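Urea carboxylase (Thermus thermophilus, PDB 3OEP) is of unknown function but resembles KipI and KipA joined in one chain with cyclophilin-like domains, is probably not an allophanate hydrolase, and may bind ATP. Local coordinates at residues V13-L22 with P110-G118; V40-E49 with G435-G443. All blocks are in the same frame, centred on the assembly; numbering follows the deposited sequence. Where two conformers were deposited one is given.

Interaction 1 of 2, residues V13-L22 with P110-G118; sequences VSEEANRRAL and PLYRVYALG
The first turns of helix 15-30 dock on strand 112-117 where Tyr115, with Ala116, makes a classic beta bulge, and Asn18 and Arg113 form the polar join. The Arg113 side chain comes from the opposite direction and grips Asn18 OD1 side-on with two hydrogen bonds: NE lies 2.7 Å from OD1, in the carbonyl plane on a lone pair, while NH2, at 2.8 Å from the same OD1, comes from above that plane. Amide and guanidinium planes stand 85° apart. Beside this grip the Tyr115 ring is sandwiched. Val13 CG1, swung anti to its own nitrogen (chi1 -177°), sits over one face in a CH-pi contact 3.7 Å from the centroid; Arg113 CD lies over the rim of the opposite face. Ser14 O lies at the ring edge, and a water 2.8 Å from Tyr115 OH also reaches Val13 O weakly. Replacing Asn18 by a leucine would probably leave the guanidinium without its shared acceptor and Tyr43 O without the donor ND2. Leu22 CD2 closes the contact, 3.3 Å from Arg113 NH2. Around it, strand 112-117 runs between strands 124-127 and 194-199; Val13 and Tyr115 both lean on Ala127, and Leu22 reaches Pro41 of strand 36-42.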
ATOM      1  N   VAL A  13       6.462 -24.027  -1.761  1.00 25.04           N
ATOM      2  CA  VAL A  13       6.426 -24.023  -0.309  1.00 25.71           C
ATOM      3  C   VAL A  13       7.561 -24.909   0.197  1.00 26.93           C
ATOM      4  O   VAL A  13       7.397 -26.123   0.369  1.00 31.21           O
ATOM      5  CB  VAL A  13       5.057 -24.509   0.213  1.00 28.05           C
ATOM      6  CG1 VAL A  13       5.005 -24.431   1.734  1.00 28.20           C
ATOM      7  CG2 VAL A  13       3.938 -23.678  -0.408  1.00 27.51           C
ATOM      8  N   SER A  14       8.725 -24.298   0.382  1.00 24.34           N
ATOM      9  CA  SER A  14       9.909 -24.983   0.875  1.00 23.29           C
ATOM     10  C   SER A  14      10.243 -24.391   2.231  1.00 21.38           C
ATOM     11  O   SER A  14      10.515 -23.196   2.333  1.00 20.38           O
ATOM     12  CB  SER A  14      11.082 -24.781  -0.089  1.00 23.18           C
ATOM     13  OG  SER A  14      12.321 -25.067   0.535  1.00 23.53           O
ATOM     14  N   GLU A  15      10.214 -25.217   3.271  1.00 19.89           N
ATOM     15  CA  GLU A  15      10.522 -24.738   4.612  1.00 19.38           C
ATOM     16  C   GLU A  15      11.935 -24.155   4.707  1.00 18.10           C
ATOM     17  O   GLU A  15      12.118 -23.074   5.265  1.00 17.78           O
ATOM     18  CB  GLU A  15      10.331 -25.843   5.656  1.00 22.69           C
ATOM     19  CG  GLU A  15      10.559 -25.375   7.093  1.00 25.94           C
ATOM     20  CD  GLU A  15      10.256 -26.442   8.138  1.00 34.65           C
ATOM     21  OE1 GLU A  15       9.567 -27.436   7.816  1.00 37.94           O
ATOM     22  OE2 GLU A  15      10.713 -26.281   9.288  1.00 39.87           O
ATOM     23  N   GLU A  16      12.934 -24.842   4.156  0.66 14.45           N
ATOM     24  CA  GLU A  16      14.304 -24.367   4.300  0.99 16.40           C
ATOM     25  C   GLU A  16      14.550 -23.091   3.484  0.66 11.27           C
ATOM     26  O   GLU A  16      15.269 -22.203   3.927  0.66  9.18           O
ATOM     27  CB  GLU A  16      15.314 -25.471   3.967  0.99 18.42           C
ATOM     28  CG  GLU A  16      16.785 -25.096   4.131  0.99 27.66           C
ATOM     29  CD  GLU A  16      17.135 -24.376   5.435  0.99 32.21           C
ATOM     30  OE1 GLU A  16      16.870 -24.912   6.531  0.99 33.73           O
ATOM     31  OE2 GLU A  16      17.704 -23.267   5.352  0.99 35.62           O
ATOM     32  N   ALA A  17      13.919 -22.979   2.320  1.00 14.93           N
ATOM     33  CA  ALA A  17      14.033 -21.750   1.518  1.00 14.86           C
ATOM     34  C   ALA A  17      13.439 -20.562   2.281  1.00 15.83           C
ATOM     35  O   ALA A  17      14.007 -19.466   2.294  1.00 14.80           O
ATOM     36  CB  ALA A  17      13.349 -21.919   0.178  1.00 15.80           C
ATOM     37  N   ASN A  18      12.306 -20.796   2.929  1.00 16.32           N
ATOM     38  CA  ASN A  18      11.658 -19.765   3.741  1.00 16.01           C
ATOM     39  C   ASN A  18      12.508 -19.386   4.961  1.00 17.46           C
ATOM     40  O   ASN A  18      12.622 -18.204   5.280  1.00 16.27           O
ATOM     41  CB  ASN A  18      10.259 -20.231   4.144  1.00 15.93           C
ATOM     42  CG  ASN A  18       9.494 -19.190   4.935  1.00 18.22           C
ATOM     43  OD1 ASN A  18       9.162 -19.419   6.094  1.00 23.56           O
ATOM     44  ND2 ASN A  18       9.221 -18.039   4.322  1.00 15.68           N
ATOM     45  N   ARG A  19      13.128 -20.371   5.621  1.00 16.22           N
ATOM     46  CA  ARG A  19      14.019 -20.096   6.763  0.50 16.96           C
ATOM     47  C   ARG A  19      15.161 -19.183   6.349  1.00 18.22           C
ATOM     48  O   ARG A  19      15.536 -18.266   7.088  1.00 18.04           O
ATOM     49  CB  ARG A  19      14.610 -21.381   7.369  0.50 18.13           C
ATOM     50  CG  ARG A  19      15.414 -21.135   8.670  0.50 15.92           C
ATOM     51  CD  ARG A  19      16.495 -22.187   8.941  0.50 19.57           C
ATOM     52  NE  ARG A  19      17.544 -22.184   7.922  0.50 16.85           N
ATOM     53  CZ  ARG A  19      18.582 -21.356   7.917  0.50 21.73           C
ATOM     54  NH1 ARG A  19      19.480 -21.426   6.941  0.50 22.85           N
ATOM     55  NH2 ARG A  19      18.735 -20.468   8.891  0.50 22.82           N
ATOM     56  N   ARG A  20      15.721 -19.442   5.166  1.00 17.05           N
ATOM     57  CA  ARG A  20      16.802 -18.634   4.627  1.00 17.72           C
ATOM     58  C   ARG A  20      16.371 -17.181   4.402  1.00 17.15           C
ATOM     59  O   ARG A  20      17.056 -16.250   4.839  1.00 18.35           O
ATOM     60  CB  ARG A  20      17.276 -19.233   3.305  1.00 18.55           C
ATOM     61  CG  ARG A  20      18.517 -18.603   2.758  1.00 25.47           C
ATOM     62  CD  ARG A  20      19.749 -19.083   3.468  1.00 31.46           C
ATOM     63  NE  ARG A  20      20.938 -18.799   2.671  1.00 34.04           N
ATOM     64  CZ  ARG A  20      21.908 -17.948   2.999  1.00 41.32           C
ATOM     65  NH1 ARG A  20      21.876 -17.259   4.138  1.00 43.31           N
ATOM     66  NH2 ARG A  20      22.937 -17.792   2.173  1.00 39.06           N
ATOM     67  N   ALA A  21      15.249 -16.999   3.714  1.00 15.82           N
ATOM     68  CA  ALA A  21      14.736 -15.656   3.405  1.00 16.42           C
ATOM     69  C   ALA A  21      14.402 -14.894   4.683  1.00 18.08           C
ATOM     70  O   ALA A  21      14.678 -13.692   4.799  1.00 18.49           O
ATOM     71  CB  ALA A  21      13.518 -15.740   2.508  1.00 16.26           C
ATOM     72  N   LEU A  22      13.819 -15.606   5.644  1.00 18.41           N
ATOM     73  CA  LEU A  22      13.445 -15.016   6.934  1.00 21.68           C
ATOM     74  C   LEU A  22      14.649 -14.607   7.765  1.00 22.46           C
ATOM     75  O   LEU A  22      14.644 -13.531   8.364  1.00 22.97           O
ATOM     76  CB  LEU A  22      12.572 -15.981   7.746  1.00 23.09           C
ATOM     77  CG  LEU A  22      11.069 -15.721   7.787  1.00 30.26           C
ATOM     78  CD1 LEU A  22      10.490 -15.343   6.434  1.00 31.63           C
ATOM     79  CD2 LEU A  22      10.360 -16.943   8.354  1.00 32.31           C
ATOM     80  N   PRO A 110      -2.477 -30.025  11.134  1.00 13.97           N
ATOM     81  CA  PRO A 110      -1.080 -29.610  11.007  1.00 14.35           C
ATOM     82  C   PRO A 110      -0.592 -28.606  12.043  1.00 14.80           C
ATOM     83  O   PRO A 110      -1.381 -27.856  12.616  1.00 15.92           O
ATOM     84  CB  PRO A 110      -1.025 -28.944   9.617  1.00 14.73           C
ATOM     85  CG  PRO A 110      -2.236 -29.384   8.914  1.00 14.87           C
ATOM     86  CD  PRO A 110      -3.276 -29.579   9.979  1.00 13.57           C
ATOM     87  N   LEU A 111       0.715 -28.602  12.267  1.00 15.69           N
ATOM     88  CA  LEU A 111       1.373 -27.452  12.864  1.00 15.32           C
ATOM     89  C   LEU A 111       1.798 -26.588  11.687  1.00 16.12           C
ATOM     90  O   LEU A 111       2.768 -26.902  10.993  1.00 16.34           O
ATOM     91  CB  LEU A 111       2.576 -27.871  13.706  1.00 17.67           C
ATOM     92  CG  LEU A 111       3.305 -26.707  14.383  1.00 19.80           C
ATOM     93  CD1 LEU A 111       2.369 -25.941  15.312  1.00 20.22           C
ATOM     94  CD2 LEU A 111       4.520 -27.225  15.142  1.00 23.21           C
ATOM     95  N   TYR A 112       1.043 -25.527  11.436  1.00 14.33           N
ATOM     96  CA  TYR A 112       1.287 -24.670  10.280  1.00 14.41           C
ATOM     97  C   TYR A 112       2.448 -23.728  10.526  1.00 14.22           C
ATOM     98  O   TYR A 112       2.820 -23.469  11.666  1.00 14.47           O
ATOM     99  CB  TYR A 112       0.064 -23.825   9.972  1.00 13.08           C
ATOM    100  CG  TYR A 112      -1.159 -24.598   9.535  1.00 12.46           C
ATOM    101  CD1 TYR A 112      -2.122 -24.982  10.454  1.00 14.68           C
ATOM    102  CD2 TYR A 112      -1.352 -24.935   8.202  1.00 11.74           C
ATOM    103  CE1 TYR A 112      -3.253 -25.684  10.053  1.00 11.78           C
ATOM    104  CE2 TYR A 112      -2.480 -25.625   7.792  1.00 11.14           C
ATOM    105  CZ  TYR A 112      -3.429 -25.995   8.722  1.00 12.18           C
ATOM    106  OH  TYR A 112      -4.558 -26.681   8.324  1.00 14.16           O
ATOM    107  N   ARG A 113       3.003 -23.216   9.436  1.00 14.40           N
ATOM    108  CA  ARG A 113       4.019 -22.184   9.469  1.00 14.51           C
ATOM    109  C   ARG A 113       3.523 -20.986   8.668  1.00 13.81           C
ATOM    110  O   ARG A 113       2.923 -21.154   7.602  1.00 14.42           O
ATOM    111  CB  ARG A 113       5.306 -22.725   8.848  1.00 15.88           C
ATOM    112  CG  ARG A 113       6.442 -21.739   8.766  1.00 19.58           C
ATOM    113  CD  ARG A 113       7.627 -22.361   8.036  1.00 23.72           C
ATOM    114  NE  ARG A 113       8.684 -21.376   7.852  1.00 26.34           N
ATOM    115  CZ  ARG A 113       9.666 -21.136   8.718  1.00 31.11           C
ATOM    116  NH1 ARG A 113       9.773 -21.827   9.852  1.00 31.29           N
ATOM    117  NH2 ARG A 113      10.562 -20.195   8.437  1.00 33.43           N
ATOM    118  N   VAL A 114       3.772 -19.784   9.179  1.00 13.23           N
ATOM    119  CA  VAL A 114       3.498 -18.555   8.444  1.00 13.02           C
ATOM    120  C   VAL A 114       4.603 -18.344   7.410  1.00 13.88           C
ATOM    121  O   VAL A 114       5.720 -17.961   7.763  1.00 15.47           O
ATOM    122  CB  VAL A 114       3.433 -17.318   9.371  1.00 14.53           C
ATOM    123  CG1 VAL A 114       3.170 -16.054   8.553  1.00 15.94           C
ATOM    124  CG2 VAL A 114       2.358 -17.509  10.446  1.00 16.30           C
ATOM    125  N   TYR A 115       4.292 -18.605   6.143  1.00 12.03           N
ATOM    126  CA  TYR A 115       5.254 -18.448   5.048  1.00 13.94           C
ATOM    127  C   TYR A 115       5.308 -17.027   4.483  1.00 15.99           C
ATOM    128  O   TYR A 115       6.302 -16.634   3.879  1.00 16.09           O
ATOM    129  CB  TYR A 115       4.932 -19.424   3.918  1.00 12.01           C
ATOM    130  CG  TYR A 115       5.461 -20.808   4.176  1.00 13.41           C
ATOM    131  CD1 TYR A 115       4.733 -21.721   4.924  1.00 14.90           C
ATOM    132  CD2 TYR A 115       6.705 -21.191   3.695  1.00 15.56           C
ATOM    133  CE1 TYR A 115       5.222 -22.993   5.167  1.00 14.99           C
ATOM    134  CE2 TYR A 115       7.204 -22.472   3.934  1.00 17.35           C
ATOM    135  CZ  TYR A 115       6.453 -23.361   4.674  1.00 19.14           C
ATOM    136  OH  TYR A 115       6.936 -24.628   4.923  1.00 21.98           O
ATOM    137  N   ALA A 116       4.223 -16.280   4.653  1.00 15.07           N
ATOM    138  CA  ALA A 116       4.144 -14.905   4.187  1.00 14.95           C
ATOM    139  C   ALA A 116       3.097 -14.200   5.024  1.00 15.42           C
ATOM    140  O   ALA A 116       2.215 -14.834   5.590  1.00 13.51           O
ATOM    141  CB  ALA A 116       3.769 -14.849   2.717  1.00 15.89           C
ATOM    142  N   LEU A 117       3.216 -12.883   5.101  1.00 16.62           N
ATOM    143  CA  LEU A 117       2.335 -12.089   5.920  1.00 15.59           C
ATOM    144  C   LEU A 117       2.109 -10.802   5.185  1.00 18.34           C
ATOM    145  O   LEU A 117       3.060 -10.167   4.739  1.00 20.11           O
ATOM    146  CB  LEU A 117       2.980 -11.803   7.275  1.00 19.09           C
ATOM    147  CG  LEU A 117       2.107 -11.201   8.375  1.00 20.47           C
ATOM    148  CD1 LEU A 117       1.132 -12.231   8.906  1.00 19.36           C
ATOM    149  CD2 LEU A 117       2.989 -10.693   9.506  1.00 23.78           C
ATOM    150  N   GLY A 118       0.851 -10.437   5.016  1.00 17.89           N
ATOM    151  CA  GLY A 118       0.532  -9.077   4.618  1.00 19.73           C
ATOM    152  C   GLY A 118      -0.146  -8.865   3.284  1.00 22.45           C
ATOM    153  O   GLY A 118      -0.059  -7.769   2.732  1.00 25.40           O
TER
HETATM  154  O   HOH W   1       6.591 -26.998   3.562  1.00 34.31           O

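Interaction 2 of 2, residues V40-E49 with G435-G443; sequences VPAYGVLYLE and GLSEPTPLG
Pro439 is the bump of this contact, and the hollow it fills lies on one face of the hairpin made by strands 36-42 and 45-50. Val40 pairs with Tyr47, and Ala42 with Val45, as hydrogen-bonded antiparallel pairs, so all four side chains point toward 435-443 and cradle one side of the proline ring. Pro439 CB touches Tyr47 CB at 3.5 Å, CG slides past Val40 CG1 at 3.6 Å, and CD rests 4.0 Å from Ala42 CB, with Val45 CG1 a little farther off.

Smaller fits lie toward each end of the contact. With CG anti to the backbone N (chi1 179°), the Tyr47 ring runs out along 439-441 until its OH lies 3.6 Å from Pro441 CA. At the other end the type II' turn presents Tyr43, and Leu436 lays its two methyls across one face of that ring, CD1 being 4.1 Å from the centroid. Ser437 O comes to the ring's edge, 3.2 Å from Tyr43 CE2.

Polar links between the segments run through water. One water donates to both Ala42 O (2.9 Å) and Ser437 O (2.8 Å); another joins Tyr43 OH to Ser437 N. Glu438 turns instead to Arg8, in a salt bridge, and to Gln399.

The fit seats a carboxyltransferase C and D hairpin against the A and B region, both cyclophilin-like, in a buried join. Strand 437-439 itself pairs with strand 463-465. Tyr6 of strand 3-8 flanks the seam, its ring against Tyr47 and its OH bonded to Pro439 O, while helix 15-30 packs behind the hairpin through Leu46 and Leu48.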
ATOM      1  N   VAL A  40      11.383  -7.756   2.437  1.00 13.96           N
ATOM      2  CA  VAL A  40      10.127  -8.491   2.495  1.00 12.88           C
ATOM      3  C   VAL A  40      10.323  -9.954   2.101  1.00 13.42           C
ATOM      4  O   VAL A  40      10.617 -10.256   0.942  1.00 13.80           O
ATOM      5  CB  VAL A  40       9.061  -7.867   1.575  1.00 11.15           C
ATOM      6  CG1 VAL A  40       7.702  -8.535   1.822  1.00 14.37           C
ATOM      7  CG2 VAL A  40       8.957  -6.347   1.792  1.00 11.53           C
ATOM      8  N   PRO A  41      10.155 -10.870   3.065  1.00 13.70           N
ATOM      9  CA  PRO A  41      10.233 -12.282   2.737  1.00 14.30           C
ATOM     10  C   PRO A  41       8.851 -12.879   2.467  1.00 14.76           C
ATOM     11  O   PRO A  41       7.869 -12.501   3.105  1.00 14.40           O
ATOM     12  CB  PRO A  41      10.847 -12.876   3.995  1.00 15.39           C
ATOM     13  CG  PRO A  41      10.232 -12.052   5.103  1.00 16.24           C
ATOM     14  CD  PRO A  41      10.024 -10.662   4.525  1.00 13.36           C
ATOM     15  N   ALA A  42       8.774 -13.791   1.509  1.00 12.80           N
ATOM     16  CA  ALA A  42       7.540 -14.522   1.227  1.00 12.74           C
ATOM     17  C   ALA A  42       7.932 -15.843   0.598  1.00 13.32           C
ATOM     18  O   ALA A  42       8.568 -15.861  -0.457  1.00 13.75           O
ATOM     19  CB  ALA A  42       6.654 -13.739   0.277  1.00 13.98           C
ATOM     20  N   TYR A  43       7.598 -16.945   1.264  1.00 13.10           N
ATOM     21  CA  TYR A  43       8.025 -18.270   0.826  1.00 12.85           C
ATOM     22  C   TYR A  43       9.552 -18.255   0.661  1.00 13.89           C
ATOM     23  O   TYR A  43      10.248 -17.800   1.566  1.00 14.92           O
ATOM     24  CB  TYR A  43       7.283 -18.684  -0.446  1.00 14.06           C
ATOM     25  CG  TYR A  43       5.798 -18.487  -0.329  1.00 16.95           C
ATOM     26  CD1 TYR A  43       5.006 -19.420   0.322  1.00 19.73           C
ATOM     27  CD2 TYR A  43       5.185 -17.349  -0.852  1.00 20.17           C
ATOM     28  CE1 TYR A  43       3.637 -19.229   0.447  1.00 19.69           C
ATOM     29  CE2 TYR A  43       3.826 -17.154  -0.735  1.00 22.30           C
ATOM     30  CZ  TYR A  43       3.060 -18.098  -0.086  1.00 19.93           C
ATOM     31  OH  TYR A  43       1.709 -17.892   0.011  1.00 21.26           O
ATOM     32  N   GLY A  44      10.078 -18.714  -0.473  1.00 16.30           N
ATOM     33  CA  GLY A  44      11.528 -18.747  -0.669  1.00 16.06           C
ATOM     34  C   GLY A  44      12.134 -17.483  -1.251  1.00 17.06           C
ATOM     35  O   GLY A  44      13.277 -17.498  -1.681  1.00 18.79           O
ATOM     36  N   VAL A  45      11.381 -16.384  -1.260  1.00 13.67           N
ATOM     37  CA  VAL A  45      11.813 -15.156  -1.917  1.00 14.22           C
ATOM     38  C   VAL A  45      12.042 -14.044  -0.903  1.00 14.64           C
ATOM     39  O   VAL A  45      11.261 -13.885   0.045  1.00 13.91           O
ATOM     40  CB  VAL A  45      10.754 -14.682  -2.927  1.00 14.87           C
ATOM     41  CG1 VAL A  45      11.208 -13.414  -3.628  1.00 19.09           C
ATOM     42  CG2 VAL A  45      10.463 -15.782  -3.940  1.00 15.49           C
ATOM     43  N   LEU A  46      13.103 -13.267  -1.116  1.00 14.07           N
ATOM     44  CA  LEU A  46      13.350 -12.057  -0.341  1.00 13.46           C
ATOM     45  C   LEU A  46      13.458 -10.888  -1.305  1.00 14.19           C
ATOM     46  O   LEU A  46      14.283 -10.909  -2.214  1.00 14.75           O
ATOM     47  CB  LEU A  46      14.641 -12.196   0.475  1.00 16.04           C
ATOM     48  CG  LEU A  46      15.080 -10.983   1.296  1.00 17.18           C
ATOM     49  CD1 LEU A  46      14.008 -10.577   2.302  1.00 18.16           C
ATOM     50  CD2 LEU A  46      16.404 -11.280   1.994  1.00 19.64           C
ATOM     51  N   TYR A  47      12.596  -9.892  -1.125  1.00 13.56           N
ATOM     52  CA  TYR A  47      12.641  -8.672  -1.915  1.00 12.38           C
ATOM     53  C   TYR A  47      13.299  -7.569  -1.095  1.00 13.57           C
ATOM     54  O   TYR A  47      12.888  -7.301   0.037  1.00 14.02           O
ATOM     55  CB  TYR A  47      11.230  -8.255  -2.320  1.00 13.25           C
ATOM     56  CG  TYR A  47      11.175  -6.984  -3.137  1.00 12.07           C
ATOM     57  CD1 TYR A  47      11.783  -6.916  -4.388  1.00 14.81           C
ATOM     58  CD2 TYR A  47      10.514  -5.849  -2.668  1.00 18.06           C
ATOM     59  CE1 TYR A  47      11.738  -5.756  -5.147  1.00 15.68           C
ATOM     60  CE2 TYR A  47      10.470  -4.672  -3.430  1.00 17.33           C
ATOM     61  CZ  TYR A  47      11.087  -4.642  -4.667  1.00 19.67           C
ATOM     62  OH  TYR A  47      11.064  -3.507  -5.452  1.00 21.45           O
ATOM     63  N   LEU A  48      14.312  -6.938  -1.670  1.00 12.25           N
ATOM     64  CA  LEU A  48      15.007  -5.837  -1.013  1.00 14.84           C
ATOM     65  C   LEU A  48      14.800  -4.577  -1.825  1.00 16.32           C
ATOM     66  O   LEU A  48      15.038  -4.567  -3.037  1.00 16.28           O
ATOM     67  CB  LEU A  48      16.496  -6.154  -0.880  1.00 15.24           C
ATOM     68  CG  LEU A  48      16.839  -7.401  -0.064  1.00 15.77           C
ATOM     69  CD1 LEU A  48      18.346  -7.627  -0.040  1.00 18.05           C
ATOM     70  CD2 LEU A  48      16.276  -7.305   1.356  1.00 18.58           C
ATOM     71  N   GLU A  49      14.343  -3.520  -1.157  1.00 16.58           N
ATOM     72  CA  GLU A  49      14.120  -2.230  -1.788  1.00 16.85           C
ATOM     73  C   GLU A  49      15.054  -1.218  -1.133  1.00 17.51           C
ATOM     74  O   GLU A  49      15.201  -1.200   0.089  1.00 17.84           O
ATOM     75  CB  GLU A  49      12.663  -1.822  -1.606  1.00 18.84           C
ATOM     76  CG  GLU A  49      12.164  -0.789  -2.583  1.00 23.31           C
ATOM     77  CD  GLU A  49      10.773  -0.308  -2.218  1.00 31.70           C
ATOM     78  OE1 GLU A  49      10.605   0.191  -1.087  1.00 41.15           O
ATOM     79  OE2 GLU A  49       9.849  -0.435  -3.042  1.00 35.38           O
ATOM     80  N   GLY A 435       1.219 -17.093  -9.974  1.00 24.18           N
ATOM     81  CA  GLY A 435       1.984 -18.067  -9.192  1.00 24.82           C
ATOM     82  C   GLY A 435       1.832 -17.759  -7.716  1.00 23.65           C
ATOM     83  O   GLY A 435       0.933 -17.011  -7.337  1.00 21.79           O
ATOM     84  N   LEU A 436       2.697 -18.331  -6.877  1.00 24.45           N
ATOM     85  CA  LEU A 436       2.684 -18.006  -5.448  1.00 25.59           C
ATOM     86  C   LEU A 436       2.920 -16.516  -5.256  1.00 23.31           C
ATOM     87  O   LEU A 436       3.640 -15.888  -6.038  1.00 23.08           O
ATOM     88  CB  LEU A 436       3.754 -18.783  -4.663  1.00 27.37           C
ATOM     89  CG  LEU A 436       3.449 -20.195  -4.165  1.00 30.86           C
ATOM     90  CD1 LEU A 436       4.689 -20.751  -3.474  1.00 33.47           C
ATOM     91  CD2 LEU A 436       2.253 -20.234  -3.224  1.00 30.73           C
ATOM     92  N   SER A 437       2.312 -15.953  -4.218  1.00 23.08           N
ATOM     93  CA  SER A 437       2.450 -14.530  -3.949  1.00 21.07           C
ATOM     94  C   SER A 437       3.897 -14.192  -3.626  1.00 19.90           C
ATOM     95  O   SER A 437       4.580 -14.933  -2.909  1.00 18.45           O
ATOM     96  CB  SER A 437       1.548 -14.092  -2.795  1.00 23.68           C
ATOM     97  OG  SER A 437       0.189 -14.131  -3.183  1.00 31.95           O
ATOM     98  N   GLU A 438       4.369 -13.096  -4.199  1.00 16.68           N
ATOM     99  CA  GLU A 438       5.666 -12.558  -3.842  1.00 16.30           C
ATOM    100  C   GLU A 438       5.545 -11.057  -3.635  1.00 15.60           C
ATOM    101  O   GLU A 438       4.537 -10.454  -4.024  1.00 14.86           O
ATOM    102  CB  GLU A 438       6.711 -12.913  -4.906  1.00 19.71           C
ATOM    103  CG  GLU A 438       6.593 -12.154  -6.205  1.00 22.10           C
ATOM    104  CD  GLU A 438       7.715 -12.487  -7.179  1.00 27.76           C
ATOM    105  OE1 GLU A 438       7.976 -11.664  -8.079  1.00 33.15           O
ATOM    106  OE2 GLU A 438       8.327 -13.562  -7.035  1.00 28.21           O
ATOM    107  N   PRO A 439       6.551 -10.451  -2.988  1.00 12.53           N
ATOM    108  CA  PRO A 439       6.490  -9.031  -2.708  1.00 12.76           C
ATOM    109  C   PRO A 439       6.350  -8.199  -3.973  1.00 13.75           C
ATOM    110  O   PRO A 439       7.011  -8.474  -4.981  1.00 14.94           O
ATOM    111  CB  PRO A 439       7.824  -8.753  -2.016  1.00 13.33           C
ATOM    112  CG  PRO A 439       8.223 -10.075  -1.442  1.00 13.97           C
ATOM    113  CD  PRO A 439       7.766 -11.070  -2.426  1.00 14.13           C
ATOM    114  N   THR A 440       5.486  -7.195  -3.908  1.00 13.03           N
ATOM    115  CA  THR A 440       5.203  -6.346  -5.057  1.00 13.22           C
ATOM    116  C   THR A 440       6.259  -5.247  -5.198  1.00 14.89           C
ATOM    117  O   THR A 440       6.653  -4.630  -4.209  1.00 15.27           O
ATOM    118  CB  THR A 440       3.825  -5.697  -4.927  1.00 12.96           C
ATOM    119  OG1 THR A 440       3.742  -5.006  -3.678  1.00 16.69           O
ATOM    120  CG2 THR A 440       2.735  -6.768  -4.993  1.00 13.43           C
ATOM    121  N   PRO A 441       6.727  -5.011  -6.433  1.00 16.19           N
ATOM    122  CA  PRO A 441       7.666  -3.920  -6.703  1.00 16.80           C
ATOM    123  C   PRO A 441       6.932  -2.634  -7.063  1.00 16.04           C
ATOM    124  O   PRO A 441       5.949  -2.695  -7.788  1.00 15.30           O
ATOM    125  CB  PRO A 441       8.441  -4.444  -7.909  1.00 16.09           C
ATOM    126  CG  PRO A 441       7.465  -5.283  -8.654  1.00 18.94           C
ATOM    127  CD  PRO A 441       6.468  -5.815  -7.638  1.00 14.84           C
ATOM    128  N   LEU A 442       7.396  -1.485  -6.566  1.00 18.15           N
ATOM    129  CA  LEU A 442       6.789  -0.198  -6.926  1.00 18.67           C
ATOM    130  C   LEU A 442       6.980   0.029  -8.425  1.00 16.12           C
ATOM    131  O   LEU A 442       8.090  -0.107  -8.937  1.00 18.99           O
ATOM    132  CB  LEU A 442       7.413   0.952  -6.128  1.00 20.04           C
ATOM    133  CG  LEU A 442       6.763   2.334  -6.242  1.00 24.11           C
ATOM    134  CD1 LEU A 442       5.325   2.320  -5.726  1.00 23.37           C
ATOM    135  CD2 LEU A 442       7.592   3.370  -5.485  1.00 25.81           C
ATOM    136  N   GLY A 443       5.895   0.344  -9.127  1.00 14.83           N
ATOM    137  CA  GLY A 443       5.943   0.516 -10.573  1.00 14.65           C
ATOM    138  C   GLY A 443       5.773  -0.784 -11.334  1.00 12.84           C
ATOM    139  O   GLY A 443       5.819  -0.795 -12.561  1.00 13.05           O
TER
HETATM  140  O   HOH W   2       7.259 -15.695  -3.047  1.00 20.40           O
HETATM  141  O   HOH W   3       0.365 -17.231  -2.355  1.00 25.74           O

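Overall arrangement
The two contacts touch, their centres 13 Å apart, and Tyr43 is where they join most closely. Its N lies 2.9 Å from Tyr115 O and its O 3.0 Å from Asn18 ND2, both probable hydrogen bonds that tie the hairpin turn to the helix and strand of interaction 1. Packing adds to this: Leu22 CD1 rests 3.5 Å from Pro41 CB. Interaction 1 stays within the family region of subdomains C and D, whereas interaction 2 carries that region's hairpin onto the A and B region. No active site is established here, but a glycerol, probably from the crystallisation liquor, lies about 4 Å from the Ser437 side chain.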